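Local coordinates for protein kinase A regulatory subunit, putative (Trypanosoma cruzi, PDB 6FTF), which binds 7-cyano-7-deazainosine in its cyclic nucleotide-binding domains and, as the regulatory subunit of a cAMP-independent protein kinase A, probably controls the catalytic subunit, at residues I72-Q77 / V121-V126; S88-I93 / V100-E105. All blocks are in the same frame, centred on the assembly; numbering follows the deposited sequence. Where two conformers were deposited one is given.

How the interactions relate
Both contacts lie in one four-stranded antiparallel sheet of the first cyclic nucleotide-binding domain, a cupin-type beta fold, with centres about 12 Å apart. The strand order across the sheet is 71-73, 123-126, 91-95, 98-103, so interaction 1 joins the first pair and interaction 2 the last. Along the chain the hairpin of interaction 2 is nested inside the long loop that interaction 1 closes. The two meet at and beside the middle strands, where Lys125 O lies 2.8 Å from Asp92 N, probably hydrogen-bonded, and Ala122 and Val124 pack on Ile93. The shared sheet thus forms one wall of the nucleoside pocket, interaction 1 mostly at the ribose and cyano group, interaction 2 at the base and ribose.

Interaction 1 (I72-Q77 / V121-V126); sequences IMEAGQ and VATVKV. With 7CI (7-cyano-7-deazainosine), chain F.
Ile72 to Ala75 runs roughly antiparallel to 121-126, and two backbone bonds join them. Ile72 N reaches Val124 O at 2.8 Å, bent to 134° at the hydrogen. Val124 N to Met73 O is nearly straight (2.9 Å). Next along, the Thr123 side chain takes over: OG1 accepts the Ala75 N-H at 3.0 Å and 174°, so a hydroxyl continues the pairing where the chain enters the type II turn Glu74-Gln77. The Gln77 side chain folds back, and its OE1 accepts Glu74 N from above the amide plane.

Met73 CG stands between the backbone N and carbonyl carbon (chi1 58°) and lies 3.5 Å from Val124 CG2. Beyond it, SD reaches C12 of the nucleoside at 3.7 Å. Ile72 packs CD1 against Val124 CG1 and crosses Val126 at about a right angle, while Tyr84 of strand 82-86 touches both Ile72 and Met73.

Ala122 N donates to ligand O4 (3.0 Å), and Val121 CG1 approaches the cyano nitrogen N4 at 3.4 Å. Strand 71-73 is outermost in its sheet, and its pairing with 123-126 builds this corner of the nucleoside pocket: a backbone donor for the 5'-hydroxyl and an apolar wall of Met73 and Val124 beside the ribose.

Interaction 2 (S88-I93 / V100-E105); sequences SGHADI and VYLKTE. With 7CI (7-cyano-7-deazainosine), chain F.
His90 and Glu105 run alongside each other in one direction, the imidazole and the carboxylate nearly coplanar (16° apart). Glu105 OE2 sits at the edge of the imidazole, where NE2 makes a weak bond to it (3.0 Å, bent to 134°). A water bridges NE2 and OE1, and a second links OE2 to Gly89 N. Thr104 CG2 covers one face of the ring, 3.7 Å from its centroid, a CH-pi contact almost on the normal; Thr104 OG1 between the backbone N and carbonyl carbon (chi1 60°) leaves CG2 anti to the carbonyl carbon.

Along the antiparallel hairpin, Ala91 and Lys103 exchange two backbone bonds. Ile93 faces two residues, its N bonding to Tyr101 O (2.9 Å) and its O accepting Val100 N (2.8 Å), a classic beta bulge. Ile93 CG1 also lies 3.9 Å from Tyr101 CB on the face turned to the nucleoside. Ligand C3 sits over one face of the Tyr101 ring, offset toward the rim, 3.3 Å from CG, while Ile93 CD1 reaches the ribose O1 at 3.4 Å. Lys103 CG packs on Ile93 CD1 at 3.8 Å. Lys103 NZ bonds to Ala108 O and Tyr172 OH.

The hairpin forms the edge of the sheet, 98-103 outermost and 91-95 next to 123-126, whose Val124 packs on Ala91; helix 171-178 brings Glu173 and Gln176 against Tyr101.

Interaction 1 (I72-Q77 / V121-V126)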
loop_
_atom_site.group_PDB
_atom_site.type_symbol
_atom_site.label_atom_id
_atom_site.label_comp_id
_atom_site.label_asym_id
_atom_site.label_seq_id
_atom_site.Cartn_x
_atom_site.Cartn_y
_atom_site.Cartn_z
ATOM N N ILE A 72 -2.058 23.720 3.847
ATOM C CA ILE A 72 -3.232 22.927 4.194
ATOM C C ILE A 72 -3.377 22.850 5.709
ATOM O O ILE A 72 -4.490 22.892 6.247
ATOM C CB ILE A 72 -3.145 21.533 3.541
ATOM C CG1 ILE A 72 -3.119 21.662 2.016
ATOM C CG2 ILE A 72 -4.304 20.652 3.985
ATOM C CD1 ILE A 72 -2.865 20.381 1.270
ATOM N N MET A 73 -2.257 22.710 6.413
ATOM C CA MET A 73 -2.206 22.700 7.866
ATOM C C MET A 73 -0.815 23.172 8.255
ATOM O O MET A 73 0.127 23.100 7.460
ATOM C CB MET A 73 -2.526 21.314 8.435
ATOM C CG MET A 73 -1.626 20.203 7.946
ATOM S SD MET A 73 -2.216 18.546 8.404
ATOM C CE MET A 73 -3.601 18.389 7.288
ATOM N N GLU A 74 -0.702 23.673 9.481
ATOM C CA GLU A 74 0.539 24.257 9.972
ATOM C C GLU A 74 0.916 23.646 11.309
ATOM O O GLU A 74 0.055 23.419 12.163
ATOM C CB GLU A 74 0.403 25.775 10.117
ATOM C CG GLU A 74 0.150 26.483 8.794
ATOM C CD GLU A 74 -0.097 27.973 8.962
ATOM O OE1 GLU A 74 0.701 28.630 9.666
ATOM O OE2 GLU A 74 -1.093 28.477 8.396
ATOM N N ALA A 75 2.209 23.408 11.481
ATOM C CA ALA A 75 2.710 22.805 12.709
ATOM C C ALA A 75 2.153 23.541 13.919
ATOM O O ALA A 75 2.179 24.777 13.977
ATOM C CB ALA A 75 4.237 22.856 12.718
ATOM N N GLY A 76 1.618 22.778 14.877
ATOM C CA GLY A 76 1.084 23.311 16.116
ATOM C C GLY A 76 -0.422 23.496 16.143
ATOM O O GLY A 76 -1.001 23.632 17.228
ATOM N N GLN A 77 -1.070 23.513 14.982
ATOM C CA GLN A 77 -2.498 23.783 14.940
ATOM C C GLN A 77 -3.291 22.692 15.644
ATOM O O GLN A 77 -2.968 21.502 15.557
ATOM C CB GLN A 77 -2.965 23.871 13.494
ATOM C CG GLN A 77 -2.672 25.191 12.832
ATOM C CD GLN A 77 -3.258 25.264 11.439
ATOM O OE1 GLN A 77 -3.199 24.303 10.671
ATOM N NE2 GLN A 77 -3.855 26.402 11.111
ATOM N N VAL A 121 1.809 18.043 13.411
ATOM C CA VAL A 121 3.233 17.824 13.636
ATOM C C VAL A 121 4.084 18.626 12.657
ATOM O O VAL A 121 5.108 19.208 13.041
ATOM C CB VAL A 121 3.531 16.318 13.556
ATOM C CG1 VAL A 121 5.026 16.037 13.647
ATOM C CG2 VAL A 121 2.781 15.569 14.658
ATOM N N ALA A 122 3.704 18.651 11.385
ATOM C CA ALA A 122 4.481 19.300 10.340
ATOM C C ALA A 122 3.575 20.178 9.490
ATOM O O ALA A 122 2.375 19.919 9.357
ATOM C CB ALA A 122 5.149 18.272 9.421
ATOM N N THR A 123 4.149 21.242 8.943
ATOM C CA THR A 123 3.426 22.081 8.007
ATOM C C THR A 123 3.321 21.398 6.652
ATOM O O THR A 123 4.260 20.745 6.189
ATOM C CB THR A 123 4.129 23.429 7.908
ATOM O OG1 THR A 123 3.974 24.086 9.162
ATOM C CG2 THR A 123 3.543 24.300 6.806
ATOM N N VAL A 124 2.155 21.538 6.028
ATOM C CA VAL A 124 1.872 20.970 4.714
ATOM C C VAL A 124 1.620 22.130 3.769
ATOM O O VAL A 124 0.619 22.838 3.917
ATOM C CB VAL A 124 0.659 20.039 4.768
ATOM C CG1 VAL A 124 0.388 19.495 3.390
ATOM C CG2 VAL A 124 0.878 18.921 5.791
ATOM N N LYS A 125 2.510 22.327 2.802
ATOM C CA LYS A 125 2.506 23.539 1.980
ATOM C C LYS A 125 2.466 23.161 0.506
ATOM O O LYS A 125 3.339 22.436 0.025
ATOM C CB LYS A 125 3.736 24.397 2.290
ATOM C CG LYS A 125 3.689 25.803 1.721
ATOM C CD LYS A 125 4.842 26.604 2.272
ATOM C CE LYS A 125 4.824 28.038 1.770
ATOM N NZ LYS A 125 5.755 28.897 2.552
ATOM N N VAL A 126 1.454 23.661 -0.215
ATOM C CA VAL A 126 1.244 23.268 -1.606
ATOM C C VAL A 126 2.391 23.774 -2.473
ATOM O O VAL A 126 2.808 24.936 -2.365
ATOM C CB VAL A 126 -0.109 23.820 -2.083
ATOM C CG1 VAL A 126 -0.313 23.542 -3.558
ATOM C CG2 VAL A 126 -1.230 23.239 -1.256
HETATM C C1 7CI F . 2.588 14.364 7.048
HETATM N N1 7CI F . 3.885 14.015 7.707
HETATM O O1 7CI F . 2.271 15.710 7.368
HETATM C C2 7CI F . 4.836 13.271 7.138
HETATM N N2 7CI F . 4.860 12.647 5.934
HETATM O O2 7CI F . 0.564 13.338 6.531
HETATM C C3 7CI F . 5.950 11.927 5.615
HETATM N N3 7CI F . 7.032 11.835 6.500
HETATM O O3 7CI F . -0.429 14.013 8.855
HETATM C C4 7CI F . 7.019 12.452 7.712
HETATM N N4 7CI F . 6.928 14.409 11.399
HETATM C C5 7CI F . 5.907 13.207 8.085
HETATM O O5 7CI F . 8.036 12.304 8.449
HETATM C C6 7CI F . 5.543 13.990 9.246
HETATM C C7 7CI F . 4.269 14.480 8.924
HETATM C C8 7CI F . 6.302 14.219 10.422
HETATM C C9 7CI F . 1.476 13.553 7.529
HETATM C C10 7CI F . 0.940 14.348 8.602
HETATM C C11 7CI F . 1.031 15.752 8.041
HETATM C C12 7CI F . 1.038 16.890 9.156
HETATM O O4 7CI F . 1.963 16.566 10.172
#

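Interaction 2 (S88-I93 / V100-E105)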
loop_
_atom_site.group_PDB
_atom_site.type_symbol
_atom_site.label_atom_id
_atom_site.label_comp_id
_atom_site.label_asym_id
_atom_site.label_seq_id
_atom_site.Cartn_x
_atom_site.Cartn_y
_atom_site.Cartn_z
ATOM N N SER A 88 -5.219 15.795 -7.007
ATOM C CA SER A 88 -4.148 16.230 -7.886
ATOM C C SER A 88 -3.407 17.358 -7.202
ATOM O O SER A 88 -3.961 18.072 -6.359
ATOM C CB SER A 88 -4.676 16.647 -9.256
ATOM O OG SER A 88 -5.659 17.657 -9.151
ATOM N N GLY A 89 -2.146 17.515 -7.574
ATOM C CA GLY A 89 -1.276 18.489 -6.953
ATOM C C GLY A 89 -0.319 17.833 -5.976
ATOM O O GLY A 89 -0.453 16.662 -5.609
ATOM N N HIS A 90 0.672 18.611 -5.558
ATOM C CA HIS A 90 1.701 18.140 -4.640
ATOM C C HIS A 90 1.849 19.120 -3.489
ATOM O O HIS A 90 1.588 20.323 -3.626
ATOM C CB HIS A 90 3.084 18.031 -5.296
ATOM C CG HIS A 90 3.154 17.093 -6.453
ATOM N ND1 HIS A 90 4.267 17.020 -7.263
ATOM C CD2 HIS A 90 2.290 16.163 -6.914
ATOM C CE1 HIS A 90 4.073 16.097 -8.186
ATOM N NE2 HIS A 90 2.881 15.562 -7.999
ATOM N N ALA A 91 2.333 18.609 -2.357
ATOM C CA ALA A 91 2.602 19.457 -1.211
ATOM C C ALA A 91 3.867 19.002 -0.503
ATOM O O ALA A 91 4.145 17.800 -0.382
ATOM C CB ALA A 91 1.449 19.446 -0.212
ATOM N N ASP A 92 4.600 19.979 0.014
ATOM C CA ASP A 92 5.773 19.713 0.828
ATOM C C ASP A 92 5.368 19.517 2.281
ATOM O O ASP A 92 4.534 20.249 2.816
ATOM C CB ASP A 92 6.755 20.887 0.769
ATOM C CG ASP A 92 7.362 21.090 -0.603
ATOM O OD1 ASP A 92 7.751 20.100 -1.260
ATOM O OD2 ASP A 92 7.454 22.257 -1.031
ATOM N N ILE A 93 6.025 18.561 2.932
ATOM C CA ILE A 93 5.979 18.391 4.381
ATOM C C ILE A 93 7.201 19.098 4.941
ATOM O O ILE A 93 8.337 18.749 4.596
ATOM C CB ILE A 93 5.985 16.903 4.766
ATOM C CG1 ILE A 93 4.858 16.147 4.048
ATOM C CG2 ILE A 93 5.892 16.737 6.275
ATOM C CD1 ILE A 93 3.470 16.724 4.300
ATOM N N VAL A 100 10.960 17.749 4.273
ATOM C CA VAL A 100 11.340 16.377 4.600
ATOM C C VAL A 100 10.620 15.325 3.767
ATOM O O VAL A 100 11.030 14.156 3.796
ATOM C CB VAL A 100 11.166 16.075 6.103
ATOM C CG1 VAL A 100 12.023 17.026 6.932
ATOM C CG2 VAL A 100 9.703 16.175 6.511
ATOM N N TYR A 101 9.562 15.679 3.041
ATOM C CA TYR A 101 8.815 14.679 2.291
ATOM C C TYR A 101 7.958 15.411 1.274
ATOM O O TYR A 101 7.612 16.577 1.474
ATOM C CB TYR A 101 7.923 13.869 3.234
ATOM C CG TYR A 101 7.311 12.621 2.652
ATOM C CD1 TYR A 101 7.985 11.409 2.694
ATOM C CD2 TYR A 101 6.039 12.638 2.106
ATOM C CE1 TYR A 101 7.415 10.257 2.183
ATOM C CE2 TYR A 101 5.461 11.495 1.591
ATOM C CZ TYR A 101 6.154 10.308 1.637
ATOM O OH TYR A 101 5.591 9.156 1.126
ATOM N N LEU A 102 7.634 14.733 0.176
ATOM C CA LEU A 102 6.774 15.294 -0.863
ATOM C C LEU A 102 5.537 14.415 -1.002
ATOM O O LEU A 102 5.645 13.232 -1.347
ATOM C CB LEU A 102 7.500 15.371 -2.206
ATOM C CG LEU A 102 6.670 15.947 -3.361
ATOM C CD1 LEU A 102 6.477 17.432 -3.194
ATOM C CD2 LEU A 102 7.293 15.631 -4.711
ATOM N N LYS A 103 4.366 14.993 -0.745
ATOM C CA LYS A 103 3.089 14.315 -0.924
ATOM C C LYS A 103 2.558 14.575 -2.328
ATOM O O LYS A 103 2.493 15.731 -2.773
ATOM C CB LYS A 103 2.068 14.819 0.101
ATOM C CG LYS A 103 2.323 14.345 1.544
ATOM C CD LYS A 103 1.838 12.920 1.780
ATOM C CE LYS A 103 2.139 12.422 3.184
ATOM N NZ LYS A 103 1.480 11.126 3.426
ATOM N N THR A 104 2.184 13.510 -3.025
ATOM C CA THR A 104 1.760 13.588 -4.416
ATOM C C THR A 104 0.343 13.031 -4.550
ATOM O O THR A 104 -0.329 12.701 -3.569
ATOM C CB THR A 104 2.772 12.865 -5.309
ATOM O OG1 THR A 104 2.842 11.496 -4.911
ATOM C CG2 THR A 104 4.161 13.494 -5.184
ATOM N N GLU A 105 -0.126 12.939 -5.778
ATOM C CA GLU A 105 -1.511 12.571 -5.990
ATOM C C GLU A 105 -1.807 11.211 -5.370
ATOM O O GLU A 105 -1.014 10.261 -5.464
ATOM C CB GLU A 105 -1.853 12.580 -7.483
ATOM C CG GLU A 105 -0.949 11.745 -8.360
ATOM C CD GLU A 105 0.318 12.463 -8.841
ATOM O OE1 GLU A 105 0.987 11.884 -9.721
ATOM O OE2 GLU A 105 0.659 13.575 -8.366
HETATM C C1 7CI F . 2.588 14.364 7.048
HETATM N N1 7CI F . 3.885 14.015 7.707
HETATM O O1 7CI F . 2.271 15.710 7.368
HETATM C C2 7CI F . 4.836 13.271 7.138
HETATM N N2 7CI F . 4.860 12.647 5.934
HETATM O O2 7CI F . 0.564 13.338 6.531
HETATM C C3 7CI F . 5.950 11.927 5.615
HETATM N N3 7CI F . 7.032 11.835 6.500
HETATM O O3 7CI F . -0.429 14.013 8.855
HETATM C C4 7CI F . 7.019 12.452 7.712
HETATM N N4 7CI F . 6.928 14.409 11.399
HETATM C C5 7CI F . 5.907 13.207 8.085
HETATM O O5 7CI F . 8.036 12.304 8.449
HETATM C C6 7CI F . 5.543 13.990 9.246
HETATM C C7 7CI F . 4.269 14.480 8.924
HETATM C C8 7CI F . 6.302 14.219 10.422
HETATM C C9 7CI F . 1.476 13.553 7.529
HETATM C C10 7CI F . 0.940 14.348 8.602
HETATM C C11 7CI F . 1.031 15.752 8.041
HETATM C C12 7CI F . 1.038 16.890 9.156
HETATM O O4 7CI F . 1.963 16.566 10.172
HETATM O O HOH W 1 -0.822 15.702 -9.340
HETATM O O HOH W 2 3.259 13.392 -9.977
HETATM O O HOH W 3 9.320 18.242 -0.102
#